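Local coordinates for protein beta-galacturonidase (Eisenbergiella tayi, PDB 6NCW) that is a family 2 glycoside hydrolase that hydrolyses beta-galacturonides and may also act on beta-glucuronides, at residues A125-G137 and R516-N530. Residues are numbered along the deposited sequence; the frame is centred on the assembly and turned at random.
Sequences ALHVPNDYQSYGG and RVCDSWFGSRPRTMN
D131 carries its carboxylate in among the side chains of V517, W521, R525 and N530, and R525 grips it side-on, one nitrogen to each oxygen. NE of R525 reaches OD2 of D131 at 2.7 Å, and NH2 meets OD1 at 3.1 Å. The two side chains cross at about a right angle with their planes 57° apart; both nitrogens come from above the carboxylate plane, although each bond lies close to the guanidinium plane. From the opposite face, ND2 of N530 donates to OD1 of D131 (2.9 Å) on its syn side. Two protein donors thus hold OD1, also hydrogen-bonded to a glycerol probably from the crystallisation liquor, and they would be expected to fix the rotation of the carboxylate. CB of D131 sits over the six-membered ring of W521, 3.8 Å from its centroid and only 8° off the normal, in a CH-pi contact; CG, anti to the backbone N (chi1 -165°), swings the carboxylate toward R525 and N530. The same indole face carries the N130-D131 peptide, with the N130 carbonyl carbon 3.4 Å above the plane. CG1 of V517 packs against OD2 of D131 at 3.3 Å.

Beside this site C518 holds N130 at both N and O: C518 N donates to N130 O, while N130 N points nearly straight at the sulfur SG (3.5 Å). D131, R525 and N530 belong to the galacturonate-binding site, as do nearby R337 and Y434, consistent with the contact forming one side of the pocket. Residues 125-137, whose A125 and L126 rest on helix 349-364, join strands 109-117 and 142-147 of the N-terminal beta-sheets; the loop reaches the TIM-barrel domain at the excursion after strand 504-509, closed by the antiparallel pair 515-516 and 529-530, where R516 and F522 bond to Y474 and W482 of the second subunit.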
loop_
_atom_site.group_PDB
_atom_site.type_symbol
_atom_site.label_atom_id
_atom_site.label_comp_id
_atom_site.label_asym_id
_atom_site.label_seq_id
_atom_site.Cartn_x
_atom_site.Cartn_y
_atom_site.Cartn_z
ATOM N N ALA A 125 19.306 -29.320 15.424
ATOM C CA ALA A 125 18.011 -29.954 15.647
ATOM C C ALA A 125 16.916 -28.971 16.042
ATOM O O ALA A 125 15.726 -29.291 15.893
ATOM C CB ALA A 125 18.126 -31.044 16.718
ATOM N N LEU A 126 17.283 -27.790 16.536
ATOM C CA LEU A 126 16.316 -26.791 16.971
ATOM C C LEU A 126 16.076 -25.737 15.891
ATOM O O LEU A 126 14.930 -25.480 15.506
ATOM C CB LEU A 126 16.807 -26.145 18.287
ATOM C CG LEU A 126 17.145 -27.145 19.409
ATOM C CD1 LEU A 126 17.534 -26.427 20.705
ATOM C CD2 LEU A 126 16.001 -28.104 19.670
ATOM N N HIS A 127 17.147 -25.134 15.378
ATOM C CA HIS A 127 17.060 -24.236 14.237
ATOM C C HIS A 127 16.901 -25.055 12.967
ATOM O O HIS A 127 17.854 -25.708 12.535
ATOM C CB HIS A 127 18.300 -23.359 14.152
ATOM C CG HIS A 127 18.393 -22.372 15.258
ATOM N ND1 HIS A 127 17.820 -21.123 15.182
ATOM C CD2 HIS A 127 18.959 -22.462 16.487
ATOM C CE1 HIS A 127 18.053 -20.473 16.308
ATOM N NE2 HIS A 127 18.747 -21.259 17.115
ATOM N N VAL A 128 15.701 -25.012 12.383
ATOM C CA VAL A 128 15.311 -25.735 11.169
ATOM C C VAL A 128 14.490 -24.794 10.283
ATOM O O VAL A 128 14.072 -23.727 10.754
ATOM C CB VAL A 128 14.497 -26.996 11.512
ATOM C CG1 VAL A 128 15.327 -27.988 12.355
ATOM C CG2 VAL A 128 13.219 -26.609 12.227
ATOM N N PRO A 129 14.229 -25.120 9.012
ATOM C CA PRO A 129 13.254 -24.323 8.259
ATOM C C PRO A 129 11.945 -24.340 9.030
ATOM O O PRO A 129 11.467 -25.402 9.428
ATOM C CB PRO A 129 13.147 -25.055 6.913
ATOM C CG PRO A 129 14.468 -25.848 6.818
ATOM C CD PRO A 129 14.698 -26.278 8.227
ATOM N N ASN A 130 11.428 -23.153 9.334
ATOM C CA ASN A 130 10.342 -23.060 10.296
ATOM C C ASN A 130 9.552 -21.777 10.049
ATOM O O ASN A 130 9.914 -20.945 9.207
ATOM C CB ASN A 130 10.888 -23.116 11.725
ATOM C CG ASN A 130 9.990 -23.926 12.667
ATOM O OD1 ASN A 130 8.758 -24.006 12.491
ATOM N ND2 ASN A 130 10.611 -24.544 13.664
ATOM N N ASP A 131 8.471 -21.619 10.826
ATOM C CA ASP A 131 7.559 -20.473 10.767
ATOM C C ASP A 131 8.087 -19.258 11.538
ATOM O O ASP A 131 7.332 -18.542 12.209
ATOM C CB ASP A 131 6.183 -20.911 11.282
ATOM C CG ASP A 131 5.059 -19.913 10.928
ATOM O OD1 ASP A 131 4.082 -19.793 11.682
ATOM O OD2 ASP A 131 5.139 -19.245 9.892
ATOM N N TYR A 132 9.393 -19.027 11.455
ATOM C CA TYR A 132 10.092 -17.852 11.954
ATOM C C TYR A 132 11.524 -17.968 11.441
ATOM O O TYR A 132 11.966 -19.050 11.040
ATOM C CB TYR A 132 10.063 -17.749 13.500
ATOM C CG TYR A 132 10.751 -18.915 14.216
ATOM C CD1 TYR A 132 10.085 -20.134 14.383
ATOM C CD2 TYR A 132 12.056 -18.795 14.725
ATOM C CE1 TYR A 132 10.689 -21.200 15.032
ATOM C CE2 TYR A 132 12.670 -19.858 15.377
ATOM C CZ TYR A 132 11.978 -21.061 15.514
ATOM O OH TYR A 132 12.551 -22.128 16.136
ATOM N N GLN A 133 12.247 -16.861 11.476
ATOM C CA GLN A 133 13.550 -16.786 10.821
ATOM C C GLN A 133 14.663 -17.170 11.793
ATOM O O GLN A 133 14.633 -16.783 12.966
ATOM C CB GLN A 133 13.790 -15.375 10.271
ATOM C CG GLN A 133 15.175 -15.157 9.608
ATOM C CD GLN A 133 15.377 -16.008 8.355
ATOM O OE1 GLN A 133 15.618 -17.213 8.430
ATOM N NE2 GLN A 133 15.264 -15.380 7.201
ATOM N N SER A 134 15.637 -17.954 11.306
ATOM C CA SER A 134 16.890 -18.217 12.037
ATOM C C SER A 134 17.943 -17.272 11.481
ATOM O O SER A 134 18.502 -17.528 10.413
ATOM C CB SER A 134 17.349 -19.667 11.881
ATOM O OG SER A 134 16.515 -20.538 12.621
ATOM N N TYR A 135 18.222 -16.183 12.205
ATOM C CA TYR A 135 19.126 -15.157 11.712
ATOM C C TYR A 135 20.579 -15.609 11.884
ATOM O O TYR A 135 20.866 -16.657 12.446
ATOM C CB TYR A 135 18.865 -13.823 12.422
ATOM C CG TYR A 135 17.514 -13.178 12.071
ATOM C CD1 TYR A 135 16.371 -13.399 12.850
ATOM C CD2 TYR A 135 17.383 -12.377 10.938
ATOM C CE1 TYR A 135 15.125 -12.807 12.496
ATOM C CE2 TYR A 135 16.176 -11.784 10.595
ATOM C CZ TYR A 135 15.050 -12.008 11.367
ATOM O OH TYR A 135 13.864 -11.415 10.977
ATOM N N GLY A 136 21.499 -14.825 11.352
ATOM C CA GLY A 136 22.924 -15.043 11.569
ATOM C C GLY A 136 23.526 -13.811 12.211
ATOM O O GLY A 136 23.201 -12.685 11.827
ATOM N N GLY A 137 24.397 -14.029 13.193
ATOM C CA GLY A 137 25.152 -12.921 13.735
ATOM C C GLY A 137 25.271 -12.923 15.239
ATOM O O GLY A 137 24.776 -13.828 15.921
ATOM N N ARG A 516 8.946 -12.228 9.996
ATOM C CA ARG A 516 9.566 -12.882 8.847
ATOM C C ARG A 516 9.720 -14.373 9.125
ATOM O O ARG A 516 10.076 -14.770 10.235
ATOM C CB ARG A 516 10.929 -12.232 8.553
ATOM C CG ARG A 516 11.801 -12.955 7.502
ATOM C CD ARG A 516 11.238 -12.814 6.068
ATOM N NE ARG A 516 11.334 -11.421 5.609
ATOM C CZ ARG A 516 10.533 -10.844 4.724
ATOM N NH1 ARG A 516 9.496 -11.514 4.207
ATOM N NH2 ARG A 516 10.759 -9.577 4.379
ATOM N N VAL A 517 9.444 -15.209 8.115
ATOM C CA VAL A 517 9.591 -16.665 8.234
ATOM C C VAL A 517 10.512 -17.228 7.149
ATOM O O VAL A 517 11.006 -16.490 6.286
ATOM C CB VAL A 517 8.222 -17.367 8.182
ATOM C CG1 VAL A 517 7.321 -16.860 9.328
ATOM C CG2 VAL A 517 7.579 -17.130 6.843
ATOM N N CYS A 518 10.742 -18.544 7.179
ATOM C CA CYS A 518 11.664 -19.169 6.247
ATOM C C CYS A 518 11.027 -19.325 4.872
ATOM O O CYS A 518 9.816 -19.509 4.733
ATOM C CB CYS A 518 12.137 -20.531 6.772
ATOM S SG CYS A 518 13.231 -20.406 8.265
ATOM N N ASP A 519 11.877 -19.267 3.853
ATOM C CA ASP A 519 11.416 -19.336 2.470
ATOM C C ASP A 519 10.569 -20.572 2.203
ATOM O O ASP A 519 9.639 -20.520 1.383
ATOM C CB ASP A 519 12.624 -19.318 1.522
ATOM C CG ASP A 519 13.421 -18.004 1.588
ATOM O OD1 ASP A 519 12.829 -16.917 1.863
ATOM O OD2 ASP A 519 14.660 -18.062 1.346
ATOM N N SER A 520 10.846 -21.684 2.891
ATOM C CA SER A 520 10.078 -22.901 2.612
ATOM C C SER A 520 8.611 -22.802 3.031
ATOM O O SER A 520 7.820 -23.657 2.635
ATOM C CB SER A 520 10.709 -24.107 3.309
ATOM O OG SER A 520 10.696 -23.912 4.711
ATOM N N TRP A 521 8.244 -21.819 3.856
ATOM C CA TRP A 521 6.872 -21.644 4.312
ATOM C C TRP A 521 6.054 -20.701 3.434
ATOM O O TRP A 521 4.874 -20.464 3.741
ATOM C CB TRP A 521 6.866 -21.142 5.765
ATOM C CG TRP A 521 7.104 -22.264 6.748
ATOM C CD1 TRP A 521 8.241 -22.992 6.897
ATOM C CD2 TRP A 521 6.159 -22.791 7.676
ATOM N NE1 TRP A 521 8.065 -23.948 7.867
ATOM C CE2 TRP A 521 6.784 -23.851 8.351
ATOM C CE3 TRP A 521 4.824 -22.482 7.983
ATOM C CZ2 TRP A 521 6.138 -24.588 9.338
ATOM C CZ3 TRP A 521 4.181 -23.214 8.948
ATOM C CH2 TRP A 521 4.836 -24.258 9.619
ATOM N N PHE A 522 6.640 -20.182 2.342
ATOM C CA PHE A 522 5.991 -19.149 1.539
ATOM C C PHE A 522 4.570 -19.545 1.104
ATOM O O PHE A 522 3.683 -18.688 0.993
ATOM C CB PHE A 522 6.864 -18.840 0.306
ATOM C CG PHE A 522 6.631 -19.799 -0.827
ATOM C CD1 PHE A 522 7.288 -21.020 -0.859
ATOM C CD2 PHE A 522 5.688 -19.514 -1.817
ATOM C CE1 PHE A 522 7.037 -21.945 -1.872
ATOM C CE2 PHE A 522 5.427 -20.434 -2.844
ATOM C CZ PHE A 522 6.101 -21.652 -2.857
ATOM N N GLY A 523 4.336 -20.830 0.822
ATOM C CA GLY A 523 3.063 -21.216 0.217
ATOM C C GLY A 523 1.859 -20.868 1.070
ATOM O O GLY A 523 0.792 -20.517 0.545
ATOM N N SER A 524 2.008 -20.945 2.389
ATOM C CA SER A 524 0.935 -20.621 3.314
ATOM C C SER A 524 1.202 -19.341 4.081
ATOM O O SER A 524 0.508 -19.074 5.064
ATOM C CB SER A 524 0.731 -21.761 4.306
ATOM O OG SER A 524 1.911 -21.946 5.067
ATOM N N ARG A 525 2.192 -18.548 3.663
ATOM C CA ARG A 525 2.630 -17.371 4.414
ATOM C C ARG A 525 2.795 -16.198 3.458
ATOM O O ARG A 525 3.905 -15.940 2.967
ATOM C CB ARG A 525 3.932 -17.650 5.168
ATOM C CG ARG A 525 3.806 -18.632 6.312
ATOM C CD ARG A 525 2.988 -18.035 7.430
ATOM N NE ARG A 525 2.825 -18.937 8.577
ATOM C CZ ARG A 525 1.774 -19.737 8.755
ATOM N NH1 ARG A 525 0.796 -19.747 7.850
ATOM N NH2 ARG A 525 1.688 -20.510 9.838
ATOM N N PRO A 526 1.714 -15.467 3.171
ATOM C CA PRO A 526 1.817 -14.291 2.293
ATOM C C PRO A 526 2.998 -13.410 2.679
ATOM O O PRO A 526 3.272 -13.185 3.864
ATOM C CB PRO A 526 0.480 -13.564 2.512
ATOM C CG PRO A 526 -0.481 -14.650 2.918
ATOM C CD PRO A 526 0.355 -15.667 3.696
ATOM N N ARG A 527 3.708 -12.921 1.655
ATOM C CA ARG A 527 4.876 -12.059 1.808
ATOM C C ARG A 527 6.051 -12.757 2.493
ATOM O O ARG A 527 6.980 -12.073 2.951
ATOM C CB ARG A 527 4.538 -10.774 2.585
ATOM C CG ARG A 527 3.198 -10.103 2.217
ATOM C CD ARG A 527 3.076 -8.769 2.953
ATOM N NE ARG A 527 2.894 -9.008 4.374
ATOM C CZ ARG A 527 3.399 -8.252 5.335
ATOM N NH1 ARG A 527 4.123 -7.178 5.028
ATOM N NH2 ARG A 527 3.185 -8.569 6.610
ATOM N N THR A 528 6.044 -14.095 2.576
ATOM C CA THR A 528 7.003 -14.848 3.395
ATOM C C THR A 528 7.072 -14.221 4.794
ATOM O O THR A 528 8.143 -13.906 5.342
ATOM C CB THR A 528 8.385 -14.926 2.720
ATOM O OG1 THR A 528 8.243 -15.483 1.411
ATOM C CG2 THR A 528 9.353 -15.846 3.485
ATOM N N MET A 529 5.879 -13.986 5.342
ATOM C CA MET A 529 5.668 -13.439 6.674
ATOM C C MET A 529 4.566 -14.255 7.316
ATOM O O MET A 529 3.689 -14.767 6.617
ATOM C CB MET A 529 5.215 -11.965 6.660
ATOM C CG MET A 529 6.154 -10.997 5.985
ATOM S SD MET A 529 7.666 -10.627 6.909
ATOM C CE MET A 529 7.020 -9.612 8.241
ATOM N N ASN A 530 4.619 -14.379 8.640
ATOM C CA ASN A 530 3.438 -14.759 9.409
ATOM C C ASN A 530 2.671 -13.469 9.656
ATOM O O ASN A 530 3.209 -12.530 10.258
ATOM C CB ASN A 530 3.823 -15.456 10.720
ATOM C CG ASN A 530 2.605 -15.993 11.503
ATOM O OD1 ASN A 530 1.727 -15.234 11.905
ATOM N ND2 ASN A 530 2.577 -17.299 11.740
#